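Local atomic coordinates of BH1974 protein (Bacillus halodurans, PDB entry 3ON5), a protein that probably assists the maturation of xanthine dehydrogenase-type molybdenum enzymes, as XdhC-family proteins do, and carries a Rossmann domain. Residues 201-206 with 252-257; 278-283 with 291-296; 213-218 with 225-230; 267-272 with 331-336. All coordinates share one frame; numbering follows the deposited sequence.

Overall arrangement
All four contacts lie in the XdhC Rossmann domain and join helices to one parallel six-stranded sheet of order 3-2-1-4-5-6. Contact 1 lays helix 251-257, and contact 2 helix 273-283, on one face; contacts 3 and 4 bring helices 211-221 and 326-343 to the other. Along the chain contact 1 opens first and encloses contact 3, and contact 4 follows and encloses contact 2. Centres of contacts 2 and 3 are farthest apart, about 16 Å, while contact 4 lies about 10 Å from each. The central strands 200-205 and 265-268 are thus layered with helices on both sides, and contacts 3 and 4 pack against the second subunit, which contact 2 meets through one weak hydrogen bond.

Contact 1: residues 201-206 with 252-257; sequences RLIIFG and ADFLRK
The rings of F205 and F254 meet obliquely, their planes 83° apart and their centroids 5.2 Å from each other. F205 brings up the far end of its ring, with CE1 3.5 Å from F254 CD2. F254 points from helix 252-257 toward strand 201-205, its CG anti to the backbone N (chi1 -178°), which brings the CD2, CE2 side of the ring up to both I203 and F205. I203 approaches from the same side of the ring plane as F205, its CG2 branch 3.8 Å from F254 CE2. One residue on, L255 extends CD2 to within 3.7 Å of F205 CZ, so F205 is held by two successive helix residues. F258 stacks on F254 from beyond the segment, and V226 and T228 of the next strand also touch it. Strand and helix run nearly antiparallel, their axes 11.6 Å apart. On the outer side of the helix, R256 NH1 bonds D253 OD1 in a salt bridge. No hydrogen bond crosses the contact; it is made of buried carbon surfaces, so cohesion here should come from dispersion and exclusion of water.

Contact 2: residues 278-283 with 291-296; sequences EILHFL and IGILGS
L280 and L283, less than one turn apart on helix 273-283, reach down to I293 and I291 of strand 290-293, which runs nearly antiparallel to the helix with the short axes 10.8 Å apart. Earlier in the helix, E278 OE2 makes a weak hydrogen bond to A252 N of helix 251-257, and I279 rests on I268 of the neighbouring strand. L280 comes next: its CG stands anti to the backbone N (chi1 -180°), which swings the isobutyl end toward the sheet. There the fork of its two methyls straddles the end of I293, CD1 and CD2 of L280 each lying 3.8 Å from I293 CD1, and the two side chains cross at about a right angle. A looser touch sets L280 CD1 4.3 Å from I291 CG2. H281 faces another way, and its NE2 donates to L303 O of helix 297-304, whose L303 also packs on L280 and I293. F282 takes part in a cation-pi interaction with K286 and touches L255. L283 closes the segment: I291 CD1 approaches its base, 4.1 Å from L283 CB and equally far from L283 O. Both isoleucines point toward the helix, and G292, between them, has its backbone hydrogen-bonded to V266 and I268. All four touching side chains are buried and purely apolar. Helix 273-283 is the crossover of the beta-alpha-beta unit from strand 265-268 to strand 290-293, and its apolar side laid on the strand it leads into is the usual layering of a Rossmann fold.

Contact 3: residues 213-218 with 225-230; sequences PLVTFA and TVVTDW
The first beta-alpha-beta unit of the Rossmann domain, strand 200-205, helix 211-221 and strand 223-229, is closed here where V215 and A218 of the helix settle on T225 and V227 of the second strand. V215 carries most of the helix side and uses its two methyls separately. CG1, anti to the backbone N (chi1 173°), lies 3.9 Å from T225 OG1, a van der Waals touch; CG2, beside the backbone N, meets V227 CG2 at 3.6 Å, branch against branch on an oblique approach. Three residues later, A218 points its methyl toward the strand, with CB 3.9 Å from T225 CG2. T225 therefore fits under both helix residues: its methyl is directed to A218 and its hydroxyl oxygen to V215, and that oxygen is hydrogen-bonded to a partner outside the two segments. The short axes lie 9.6 Å apart at 166°, and V215 and T225 mark the closest backbone approach, 6.6 Å between CA atoms. The same two helix residues also reach strand 200-205, V215 on I204 and A218 on L202, while F217 turns to helix 326-343 and to F217 of the second subunit. At the end of the strand D229 accepts from A207 N in the turn after strand 200-205 and pairs with R231. An acidic residue at the end of the second strand occupies the position that in classical Rossmann folds often binds the ribose of a dinucleotide; a similar role here is only a possibility. The contact itself is the helix-on-sheet packing of a beta-alpha-beta crossover.

Contact 4: residues 267-272 with 331-336; sequences LIMTHH and ISIVAQ
No ring takes part where I333 meets L267 and M269; one flat group of 267-272, the H272 imidazole, has the carbonyl carbon of T270 in plane at its edge and meets the W230 ring edge-to-face. H272 ND1 donates to T270 O at 2.9 Å, with an N-H...O angle of 164°. The acceptor lies close to the imidazole plane, but the donor sits well above the carbonyl plane, 49° out of it. H272 N also bonds T270 OG1 at 3.2 Å, forming an ST turn, and that hydroxyl is further bonded to D276 OD1. H272 is the N-cap residue of helix 273-283, so the turn leads from the end of strand 265-268 directly into the crossover helix of this Rossmann domain. Across the contact, I333 of helix 326-343 serves both partners with separate branches. Its CG2, anti to the backbone N, lies over the fork of L267, 3.6 Å from L267 CD2 and 3.8 Å from L267 CD1. Its other arm ends in CD1, which meets CE of M269, present as selenomethionine, tip to tip at 3.7 Å. The M269 chain reaches there by bending at its last torsion (chi3 50°). L214 of helix 211-221 packs beside L267 and M269. Another side of helix 326-343 meets the second subunit, where I331, V334 and A335 pack on its I331, while H271 bonds D210 and meets Y49 of that subunit edge-to-face.

Contact 1: residues 201-206 with 252-257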
loop_
_atom_site.group_PDB
_atom_site.type_symbol
_atom_site.label_atom_id
_atom_site.label_comp_id
_atom_site.label_asym_id
_atom_site.label_seq_id
_atom_site.Cartn_x
_atom_site.Cartn_y
_atom_site.Cartn_z
ATOM N N ARG A 201 3.501 10.791 33.366
ATOM C CA ARG A 201 3.292 9.426 33.832
ATOM C C ARG A 201 1.876 9.207 34.280
ATOM O O ARG A 201 1.297 10.060 34.938
ATOM C CB ARG A 201 4.249 9.118 34.965
ATOM C CG ARG A 201 5.481 8.380 34.509
ATOM C CD ARG A 201 6.691 8.726 35.333
ATOM N NE ARG A 201 6.539 8.565 36.779
ATOM C CZ ARG A 201 7.079 7.574 37.474
ATOM N NH1 ARG A 201 7.782 6.627 36.854
ATOM N NH2 ARG A 201 6.956 7.539 38.805
ATOM N N LEU A 202 1.320 8.055 33.898
ATOM C CA LEU A 202 -0.011 7.603 34.278
ATOM C C LEU A 202 0.123 6.256 34.939
ATOM O O LEU A 202 0.462 5.264 34.275
ATOM C CB LEU A 202 -0.965 7.554 33.084
ATOM C CG LEU A 202 -2.387 7.086 33.381
ATOM C CD1 LEU A 202 -3.141 8.117 34.193
ATOM C CD2 LEU A 202 -3.127 6.782 32.100
ATOM N N ILE A 203 -0.076 6.241 36.270
ATOM C CA ILE A 203 0.065 5.063 37.117
ATOM C C ILE A 203 -1.330 4.495 37.337
ATOM O O ILE A 203 -2.165 5.119 37.999
ATOM C CB ILE A 203 0.811 5.419 38.436
ATOM C CG1 ILE A 203 2.113 6.197 38.128
ATOM C CG2 ILE A 203 1.070 4.146 39.291
ATOM C CD1 ILE A 203 2.827 6.808 39.244
ATOM N N ILE A 204 -1.584 3.315 36.739
ATOM C CA ILE A 204 -2.880 2.634 36.774
ATOM C C ILE A 204 -2.839 1.452 37.749
ATOM O O ILE A 204 -2.029 0.532 37.602
ATOM C CB ILE A 204 -3.298 2.172 35.361
ATOM C CG1 ILE A 204 -3.271 3.354 34.361
ATOM C CG2 ILE A 204 -4.678 1.516 35.415
ATOM C CD1 ILE A 204 -3.317 2.982 32.875
ATOM N N PHE A 205 -3.723 1.506 38.751
ATOM C CA PHE A 205 -3.934 0.462 39.742
ATOM C C PHE A 205 -5.116 -0.378 39.299
ATOM O O PHE A 205 -6.258 0.091 39.322
ATOM C CB PHE A 205 -4.140 1.048 41.139
ATOM C CG PHE A 205 -2.887 1.606 41.764
ATOM C CD1 PHE A 205 -2.039 0.792 42.500
ATOM C CD2 PHE A 205 -2.574 2.956 41.651
ATOM C CE1 PHE A 205 -0.890 1.305 43.092
ATOM C CE2 PHE A 205 -1.419 3.469 42.239
ATOM C CZ PHE A 205 -0.587 2.640 42.957
ATOM N N GLY A 206 -4.812 -1.578 38.811
ATOM C CA GLY A 206 -5.797 -2.518 38.305
ATOM C C GLY A 206 -5.435 -2.998 36.920
ATOM O O GLY A 206 -4.941 -2.218 36.103
ATOM N N ALA A 252 0.124 -2.388 48.413
ATOM C CA ALA A 252 0.949 -2.015 49.554
ATOM C C ALA A 252 2.441 -2.189 49.266
ATOM O O ALA A 252 3.240 -1.397 49.765
ATOM C CB ALA A 252 0.564 -2.845 50.765
ATOM N N ASP A 253 2.818 -3.224 48.490
ATOM C CA ASP A 253 4.211 -3.469 48.121
ATOM C C ASP A 253 4.628 -2.516 47.046
ATOM O O ASP A 253 5.726 -1.996 47.106
ATOM C CB ASP A 253 4.413 -4.904 47.657
ATOM C CG ASP A 253 4.329 -5.914 48.760
ATOM O OD1 ASP A 253 4.951 -5.688 49.818
ATOM O OD2 ASP A 253 3.727 -6.978 48.533
ATOM N N PHE A 254 3.754 -2.284 46.061
ATOM C CA PHE A 254 4.017 -1.352 44.981
ATOM C C PHE A 254 4.312 0.038 45.535
ATOM O O PHE A 254 5.361 0.583 45.228
ATOM C CB PHE A 254 2.838 -1.302 44.017
ATOM C CG PHE A 254 3.050 -0.382 42.846
ATOM C CD1 PHE A 254 3.643 -0.846 41.674
ATOM C CD2 PHE A 254 2.608 0.934 42.891
ATOM C CE1 PHE A 254 3.800 -0.003 40.571
ATOM C CE2 PHE A 254 2.777 1.777 41.796
ATOM C CZ PHE A 254 3.352 1.300 40.633
ATOM N N LEU A 255 3.428 0.563 46.400
ATOM C CA LEU A 255 3.522 1.892 47.024
ATOM C C LEU A 255 4.786 2.016 47.885
ATOM O O LEU A 255 5.382 3.096 47.953
ATOM C CB LEU A 255 2.276 2.183 47.870
ATOM C CG LEU A 255 0.964 2.300 47.079
ATOM C CD1 LEU A 255 -0.220 2.179 47.982
ATOM C CD2 LEU A 255 0.912 3.534 46.184
ATOM N N ARG A 256 5.230 0.916 48.490
ATOM C CA ARG A 256 6.475 0.918 49.256
ATOM C C ARG A 256 7.693 1.037 48.310
ATOM O O ARG A 256 8.580 1.847 48.554
ATOM C CB ARG A 256 6.600 -0.353 50.117
ATOM C CG ARG A 256 7.817 -0.316 51.029
ATOM C CD ARG A 256 8.136 -1.614 51.759
ATOM N NE ARG A 256 8.744 -2.617 50.878
ATOM C CZ ARG A 256 8.118 -3.692 50.412
ATOM N NH1 ARG A 256 6.872 -3.956 50.780
ATOM N NH2 ARG A 256 8.756 -4.544 49.618
ATOM N N LYS A 257 7.705 0.246 47.229
ATOM C CA LYS A 257 8.819 0.100 46.320
ATOM C C LYS A 257 8.843 1.177 45.216
ATOM O O LYS A 257 9.895 1.775 45.026
ATOM C CB LYS A 257 8.779 -1.303 45.690
ATOM C CG LYS A 257 9.120 -2.405 46.716
ATOM C CD LYS A 257 8.481 -3.801 46.451
ATOM C CE LYS A 257 9.012 -4.659 45.326
ATOM N NZ LYS A 257 8.369 -6.004 45.317
#

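Contact 2: residues 278-283 with 291-296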
loop_
_atom_site.group_PDB
_atom_site.type_symbol
_atom_site.label_atom_id
_atom_site.label_comp_id
_atom_site.label_asym_id
_atom_site.label_seq_id
_atom_site.Cartn_x
_atom_site.Cartn_y
_atom_site.Cartn_z
ATOM N N GLU A 278 -6.598 1.006 50.380
ATOM C CA GLU A 278 -5.201 1.144 50.841
ATOM C C GLU A 278 -4.462 2.079 49.896
ATOM O O GLU A 278 -3.708 2.920 50.384
ATOM C CB GLU A 278 -4.401 -0.186 51.059
ATOM C CG GLU A 278 -3.994 -1.099 49.897
ATOM C CD GLU A 278 -3.230 -2.353 50.342
ATOM O OE1 GLU A 278 -3.105 -2.550 51.575
ATOM O OE2 GLU A 278 -2.770 -3.145 49.478
ATOM N N ILE A 279 -4.761 2.019 48.571
ATOM C CA ILE A 279 -4.113 2.889 47.573
ATOM C C ILE A 279 -4.427 4.374 47.886
ATOM O O ILE A 279 -3.494 5.159 48.056
ATOM C CB ILE A 279 -4.509 2.528 46.132
ATOM C CG1 ILE A 279 -4.236 1.041 45.829
ATOM C CG2 ILE A 279 -3.768 3.438 45.145
ATOM C CD1 ILE A 279 -4.935 0.509 44.645
ATOM N N LEU A 280 -5.718 4.721 48.019
ATOM C CA LEU A 280 -6.164 6.083 48.298
ATOM C C LEU A 280 -5.605 6.628 49.629
ATOM O O LEU A 280 -5.081 7.738 49.645
ATOM C CB LEU A 280 -7.694 6.131 48.330
ATOM C CG LEU A 280 -8.344 7.495 48.604
ATOM C CD1 LEU A 280 -7.956 8.525 47.559
ATOM C CD2 LEU A 280 -9.849 7.351 48.688
ATOM N N HIS A 281 -5.702 5.858 50.722
ATOM C CA HIS A 281 -5.232 6.259 52.046
ATOM C C HIS A 281 -3.744 6.540 52.045
ATOM O O HIS A 281 -3.311 7.406 52.792
ATOM C CB HIS A 281 -5.559 5.190 53.081
ATOM C CG HIS A 281 -6.991 5.228 53.539
ATOM N ND1 HIS A 281 -7.322 5.250 54.884
ATOM C CD2 HIS A 281 -8.129 5.346 52.817
ATOM C CE1 HIS A 281 -8.647 5.326 54.930
ATOM N NE2 HIS A 281 -9.173 5.392 53.712
ATOM N N PHE A 282 -2.966 5.856 51.189
ATOM C CA PHE A 282 -1.526 6.065 51.101
ATOM C C PHE A 282 -1.226 7.393 50.414
ATOM O O PHE A 282 -0.361 8.135 50.874
ATOM C CB PHE A 282 -0.847 4.899 50.355
ATOM C CG PHE A 282 0.639 5.063 50.157
ATOM C CD1 PHE A 282 1.142 5.760 49.060
ATOM C CD2 PHE A 282 1.542 4.510 51.058
ATOM C CE1 PHE A 282 2.525 5.929 48.890
ATOM C CE2 PHE A 282 2.921 4.676 50.885
ATOM C CZ PHE A 282 3.403 5.393 49.810
ATOM N N LEU A 283 -1.927 7.668 49.296
ATOM C CA LEU A 283 -1.760 8.840 48.443
ATOM C C LEU A 283 -2.409 10.103 49.005
ATOM O O LEU A 283 -2.268 11.157 48.386
ATOM C CB LEU A 283 -2.386 8.550 47.078
ATOM C CG LEU A 283 -1.837 7.382 46.265
ATOM C CD1 LEU A 283 -2.643 7.200 45.009
ATOM C CD2 LEU A 283 -0.374 7.559 45.923
ATOM N N ILE A 291 -5.788 12.213 40.967
ATOM C CA ILE A 291 -6.232 10.924 41.536
ATOM C C ILE A 291 -7.643 10.679 41.031
ATOM O O ILE A 291 -8.561 11.431 41.356
ATOM C CB ILE A 291 -6.154 10.765 43.084
ATOM C CG1 ILE A 291 -4.765 11.104 43.652
ATOM C CG2 ILE A 291 -6.618 9.349 43.512
ATOM C CD1 ILE A 291 -4.767 11.261 45.170
ATOM N N GLY A 292 -7.785 9.668 40.196
ATOM C CA GLY A 292 -9.073 9.311 39.625
ATOM C C GLY A 292 -9.477 7.945 40.125
ATOM O O GLY A 292 -8.679 7.005 40.043
ATOM N N ILE A 293 -10.699 7.835 40.694
ATOM C CA ILE A 293 -11.170 6.556 41.214
ATOM C C ILE A 293 -12.441 6.166 40.472
ATOM O O ILE A 293 -13.417 6.921 40.452
ATOM C CB ILE A 293 -11.386 6.546 42.753
ATOM C CG1 ILE A 293 -10.236 7.230 43.488
ATOM C CG2 ILE A 293 -11.622 5.102 43.256
ATOM C CD1 ILE A 293 -10.454 7.361 44.951
ATOM N N LEU A 294 -12.410 4.972 39.874
ATOM C CA LEU A 294 -13.510 4.380 39.143
ATOM C C LEU A 294 -14.595 3.944 40.128
ATOM O O LEU A 294 -14.340 3.129 41.025
ATOM C CB LEU A 294 -12.978 3.199 38.328
ATOM C CG LEU A 294 -13.876 2.676 37.210
ATOM C CD1 LEU A 294 -13.846 3.600 36.009
ATOM C CD2 LEU A 294 -13.393 1.344 36.745
ATOM N N GLY A 295 -15.782 4.527 39.968
ATOM C CA GLY A 295 -16.934 4.272 40.822
ATOM C C GLY A 295 -17.704 5.541 41.097
ATOM O O GLY A 295 -17.445 6.577 40.478
ATOM N N SER A 296 -18.658 5.453 42.022
ATOM C CA SER A 296 -19.545 6.541 42.437
ATOM C C SER A 296 -18.947 7.383 43.548
ATOM O O SER A 296 -18.102 6.886 44.296
ATOM C CB SER A 296 -20.865 5.961 42.924
ATOM O OG SER A 296 -20.640 5.057 43.993
#

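Contact 3: residues 213-218 with 225-230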
loop_
_atom_site.group_PDB
_atom_site.type_symbol
_atom_site.label_atom_id
_atom_site.label_comp_id
_atom_site.label_asym_id
_atom_site.label_seq_id
_atom_site.Cartn_x
_atom_site.Cartn_y
_atom_site.Cartn_z
ATOM N N PRO A 213 -8.039 -0.783 27.059
ATOM C CA PRO A 213 -8.314 0.370 26.172
ATOM C C PRO A 213 -7.741 1.678 26.717
ATOM O O PRO A 213 -7.237 2.478 25.932
ATOM C CB PRO A 213 -9.844 0.437 26.105
ATOM C CG PRO A 213 -10.352 -0.402 27.168
ATOM C CD PRO A 213 -9.306 -1.395 27.526
ATOM N N LEU A 214 -7.782 1.878 28.047
ATOM C CA LEU A 214 -7.244 3.063 28.700
ATOM C C LEU A 214 -5.731 3.167 28.480
ATOM O O LEU A 214 -5.241 4.266 28.227
ATOM C CB LEU A 214 -7.572 3.021 30.195
ATOM C CG LEU A 214 -6.968 4.103 31.060
ATOM C CD1 LEU A 214 -7.639 5.426 30.829
ATOM C CD2 LEU A 214 -7.082 3.725 32.484
ATOM N N VAL A 215 -4.999 2.039 28.572
ATOM C CA VAL A 215 -3.551 2.003 28.350
ATOM C C VAL A 215 -3.279 2.424 26.895
ATOM O O VAL A 215 -2.410 3.261 26.677
ATOM C CB VAL A 215 -2.921 0.616 28.697
ATOM C CG1 VAL A 215 -1.450 0.541 28.301
ATOM C CG2 VAL A 215 -3.082 0.305 30.185
ATOM N N THR A 216 -4.062 1.908 25.917
ATOM C CA THR A 216 -3.893 2.225 24.502
ATOM C C THR A 216 -4.159 3.716 24.238
ATOM O O THR A 216 -3.338 4.381 23.614
ATOM C CB THR A 216 -4.822 1.343 23.685
ATOM O OG1 THR A 216 -4.377 0.004 23.823
ATOM C CG2 THR A 216 -4.858 1.718 22.208
ATOM N N PHE A 217 -5.292 4.235 24.694
ATOM C CA PHE A 217 -5.643 5.621 24.457
ATOM C C PHE A 217 -4.635 6.540 25.150
ATOM O O PHE A 217 -4.160 7.464 24.514
ATOM C CB PHE A 217 -7.078 5.909 24.915
ATOM C CG PHE A 217 -8.174 5.093 24.247
ATOM C CD1 PHE A 217 -8.007 4.587 22.965
ATOM C CD2 PHE A 217 -9.413 4.932 24.854
ATOM C CE1 PHE A 217 -9.032 3.864 22.338
ATOM C CE2 PHE A 217 -10.435 4.206 24.228
ATOM C CZ PHE A 217 -10.240 3.689 22.971
ATOM N N ALA A 218 -4.232 6.245 26.393
ATOM C CA ALA A 218 -3.269 7.080 27.113
ATOM C C ALA A 218 -1.893 7.029 26.485
ATOM O O ALA A 218 -1.226 8.052 26.446
ATOM C CB ALA A 218 -3.173 6.649 28.554
ATOM N N THR A 225 2.917 4.856 30.603
ATOM C CA THR A 225 1.928 4.083 31.339
ATOM C C THR A 225 2.576 2.966 32.167
ATOM O O THR A 225 3.401 2.194 31.669
ATOM C CB THR A 225 0.865 3.495 30.398
ATOM O OG1 THR A 225 1.525 2.806 29.346
ATOM C CG2 THR A 225 -0.059 4.571 29.804
ATOM N N VAL A 226 2.175 2.919 33.458
ATOM C CA VAL A 226 2.552 1.907 34.439
ATOM C C VAL A 226 1.256 1.225 34.883
ATOM O O VAL A 226 0.332 1.889 35.357
ATOM C CB VAL A 226 3.399 2.446 35.653
ATOM C CG1 VAL A 226 3.628 1.366 36.710
ATOM C CG2 VAL A 226 4.730 3.024 35.187
ATOM N N VAL A 227 1.181 -0.090 34.676
ATOM C CA VAL A 227 0.062 -0.942 35.083
ATOM C C VAL A 227 0.530 -1.801 36.215
ATOM O O VAL A 227 1.565 -2.462 36.084
ATOM C CB VAL A 227 -0.512 -1.805 33.931
ATOM C CG1 VAL A 227 -1.656 -2.695 34.430
ATOM C CG2 VAL A 227 -0.950 -0.947 32.756
ATOM N N THR A 228 -0.217 -1.804 37.328
ATOM C CA THR A 228 0.109 -2.652 38.475
ATOM C C THR A 228 -1.189 -3.319 38.988
ATOM O O THR A 228 -2.268 -2.713 39.002
ATOM C CB THR A 228 0.860 -1.897 39.567
ATOM O OG1 THR A 228 1.125 -2.785 40.669
ATOM C CG2 THR A 228 0.152 -0.626 40.023
ATOM N N ASP A 229 -1.057 -4.607 39.327
ATOM C CA ASP A 229 -2.092 -5.488 39.859
ATOM C C ASP A 229 -1.389 -6.658 40.562
ATOM O O ASP A 229 -0.206 -6.909 40.315
ATOM C CB ASP A 229 -3.044 -5.945 38.745
ATOM C CG ASP A 229 -4.342 -6.586 39.207
ATOM O OD1 ASP A 229 -4.303 -7.746 39.652
ATOM O OD2 ASP A 229 -5.410 -5.970 39.013
ATOM N N TRP A 230 -2.090 -7.332 41.476
ATOM C CA TRP A 230 -1.559 -8.422 42.283
ATOM C C TRP A 230 -1.861 -9.797 41.654
ATOM O O TRP A 230 -1.406 -10.810 42.182
ATOM C CB TRP A 230 -2.166 -8.328 43.688
ATOM C CG TRP A 230 -3.655 -8.486 43.730
ATOM C CD1 TRP A 230 -4.342 -9.608 44.075
ATOM C CD2 TRP A 230 -4.644 -7.479 43.442
ATOM N NE1 TRP A 230 -5.694 -9.373 44.012
ATOM C CE2 TRP A 230 -5.908 -8.074 43.625
ATOM C CE3 TRP A 230 -4.585 -6.121 43.065
ATOM C CZ2 TRP A 230 -7.100 -7.375 43.412
ATOM C CZ3 TRP A 230 -5.766 -5.436 42.843
ATOM C CH2 TRP A 230 -7.003 -6.060 43.015
#

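Contact 4: residues 267-272 with 331-336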
loop_
_atom_site.group_PDB
_atom_site.type_symbol
_atom_site.label_atom_id
_atom_site.label_comp_id
_atom_site.label_asym_id
_atom_site.label_seq_id
_atom_site.Cartn_x
_atom_site.Cartn_y
_atom_site.Cartn_z
ATOM N N LEU A 267 -4.605 6.543 38.637
ATOM C CA LEU A 267 -5.896 6.000 38.258
ATOM C C LEU A 267 -6.126 4.694 39.016
ATOM O O LEU A 267 -5.404 3.719 38.802
ATOM C CB LEU A 267 -5.862 5.811 36.749
ATOM C CG LEU A 267 -7.127 5.981 35.932
ATOM C CD1 LEU A 267 -7.916 7.213 36.318
ATOM C CD2 LEU A 267 -6.741 6.125 34.540
ATOM N N ILE A 268 -7.056 4.726 39.986
ATOM C CA ILE A 268 -7.420 3.628 40.881
ATOM C C ILE A 268 -8.637 2.911 40.291
ATOM O O ILE A 268 -9.749 3.452 40.327
ATOM C CB ILE A 268 -7.696 4.166 42.326
ATOM C CG1 ILE A 268 -6.604 5.135 42.823
ATOM C CG2 ILE A 268 -7.903 3.034 43.298
ATOM C CD1 ILE A 268 -6.864 5.752 44.223
HETATM N N MSE A 269 -8.444 1.703 39.735
HETATM C CA MSE A 269 -9.564 0.974 39.117
HETATM C C MSE A 269 -9.392 -0.529 39.269
HETATM O O MSE A 269 -9.432 -1.273 38.272
HETATM C CB MSE A 269 -9.707 1.347 37.643
HETATM C CG MSE A 269 -8.379 1.503 36.903
HETATM SE SE MSE A 269 -8.705 2.171 35.125
HETATM C CE MSE A 269 -9.832 3.640 35.551
ATOM N N THR A 270 -9.253 -0.972 40.539
ATOM C CA THR A 270 -9.029 -2.372 40.878
ATOM C C THR A 270 -10.349 -3.126 40.995
ATOM O O THR A 270 -10.341 -4.345 40.873
ATOM C CB THR A 270 -8.223 -2.528 42.186
ATOM O OG1 THR A 270 -9.046 -2.225 43.309
ATOM C CG2 THR A 270 -6.947 -1.705 42.214
ATOM N N HIS A 271 -11.471 -2.412 41.263
ATOM C CA HIS A 271 -12.823 -2.963 41.469
ATOM C C HIS A 271 -12.888 -3.740 42.785
ATOM O O HIS A 271 -13.813 -4.512 42.988
ATOM C CB HIS A 271 -13.279 -3.861 40.296
ATOM C CG HIS A 271 -13.359 -3.154 38.982
ATOM N ND1 HIS A 271 -14.458 -2.402 38.644
ATOM C CD2 HIS A 271 -12.488 -3.145 37.945
ATOM C CE1 HIS A 271 -14.223 -1.939 37.425
ATOM N NE2 HIS A 271 -13.044 -2.353 36.963
ATOM N N HIS A 272 -11.897 -3.537 43.665
ATOM C CA HIS A 272 -11.746 -4.137 44.999
ATOM C C HIS A 272 -11.648 -3.035 45.997
ATOM O O HIS A 272 -10.674 -2.283 45.973
ATOM C CB HIS A 272 -10.522 -5.066 45.076
ATOM C CG HIS A 272 -10.656 -6.333 44.294
ATOM N ND1 HIS A 272 -10.522 -6.350 42.907
ATOM C CD2 HIS A 272 -10.839 -7.600 44.733
ATOM C CE1 HIS A 272 -10.683 -7.614 42.548
ATOM N NE2 HIS A 272 -10.869 -8.406 43.614
ATOM N N ILE A 331 -12.071 6.696 26.985
ATOM C CA ILE A 331 -12.057 7.960 26.233
ATOM C C ILE A 331 -12.321 9.094 27.198
ATOM O O ILE A 331 -11.596 10.085 27.184
ATOM C CB ILE A 331 -13.070 7.973 25.050
ATOM C CG1 ILE A 331 -12.629 7.069 23.871
ATOM C CG2 ILE A 331 -13.361 9.392 24.560
ATOM C CD1 ILE A 331 -11.460 7.508 22.993
ATOM N N SER A 332 -13.337 8.920 28.059
ATOM C CA SER A 332 -13.773 9.877 29.073
ATOM C C SER A 332 -12.616 10.259 30.007
ATOM O O SER A 332 -12.434 11.439 30.302
ATOM C CB SER A 332 -14.924 9.279 29.867
ATOM O OG SER A 332 -15.341 10.178 30.875
ATOM N N ILE A 333 -11.801 9.274 30.408
ATOM C CA ILE A 333 -10.690 9.496 31.324
ATOM C C ILE A 333 -9.571 10.236 30.590
ATOM O O ILE A 333 -9.083 11.228 31.123
ATOM C CB ILE A 333 -10.196 8.163 31.958
ATOM C CG1 ILE A 333 -11.321 7.508 32.797
ATOM C CG2 ILE A 333 -8.966 8.407 32.827
ATOM C CD1 ILE A 333 -11.131 6.061 33.052
ATOM N N VAL A 334 -9.189 9.794 29.378
ATOM C CA VAL A 334 -8.105 10.425 28.604
ATOM C C VAL A 334 -8.516 11.883 28.257
ATOM O O VAL A 334 -7.684 12.785 28.398
ATOM C CB VAL A 334 -7.706 9.614 27.356
ATOM C CG1 VAL A 334 -6.528 10.265 26.661
ATOM C CG2 VAL A 334 -7.319 8.195 27.749
ATOM N N ALA A 335 -9.805 12.119 27.916
ATOM C CA ALA A 335 -10.379 13.455 27.674
ATOM C C ALA A 335 -10.156 14.362 28.895
ATOM O O ALA A 335 -9.606 15.457 28.754
ATOM C CB ALA A 335 -11.859 13.338 27.360
ATOM N N GLN A 336 -10.481 13.850 30.102
ATOM C CA GLN A 336 -10.269 14.543 31.378
ATOM C C GLN A 336 -8.793 14.830 31.618
ATOM O O GLN A 336 -8.463 15.903 32.108
ATOM C CB GLN A 336 -10.819 13.708 32.542
ATOM C CG GLN A 336 -10.902 14.461 33.870
ATOM C CD GLN A 336 -11.635 13.640 34.881
ATOM O OE1 GLN A 336 -11.232 12.533 35.221
ATOM N NE2 GLN A 336 -12.759 14.135 35.345
#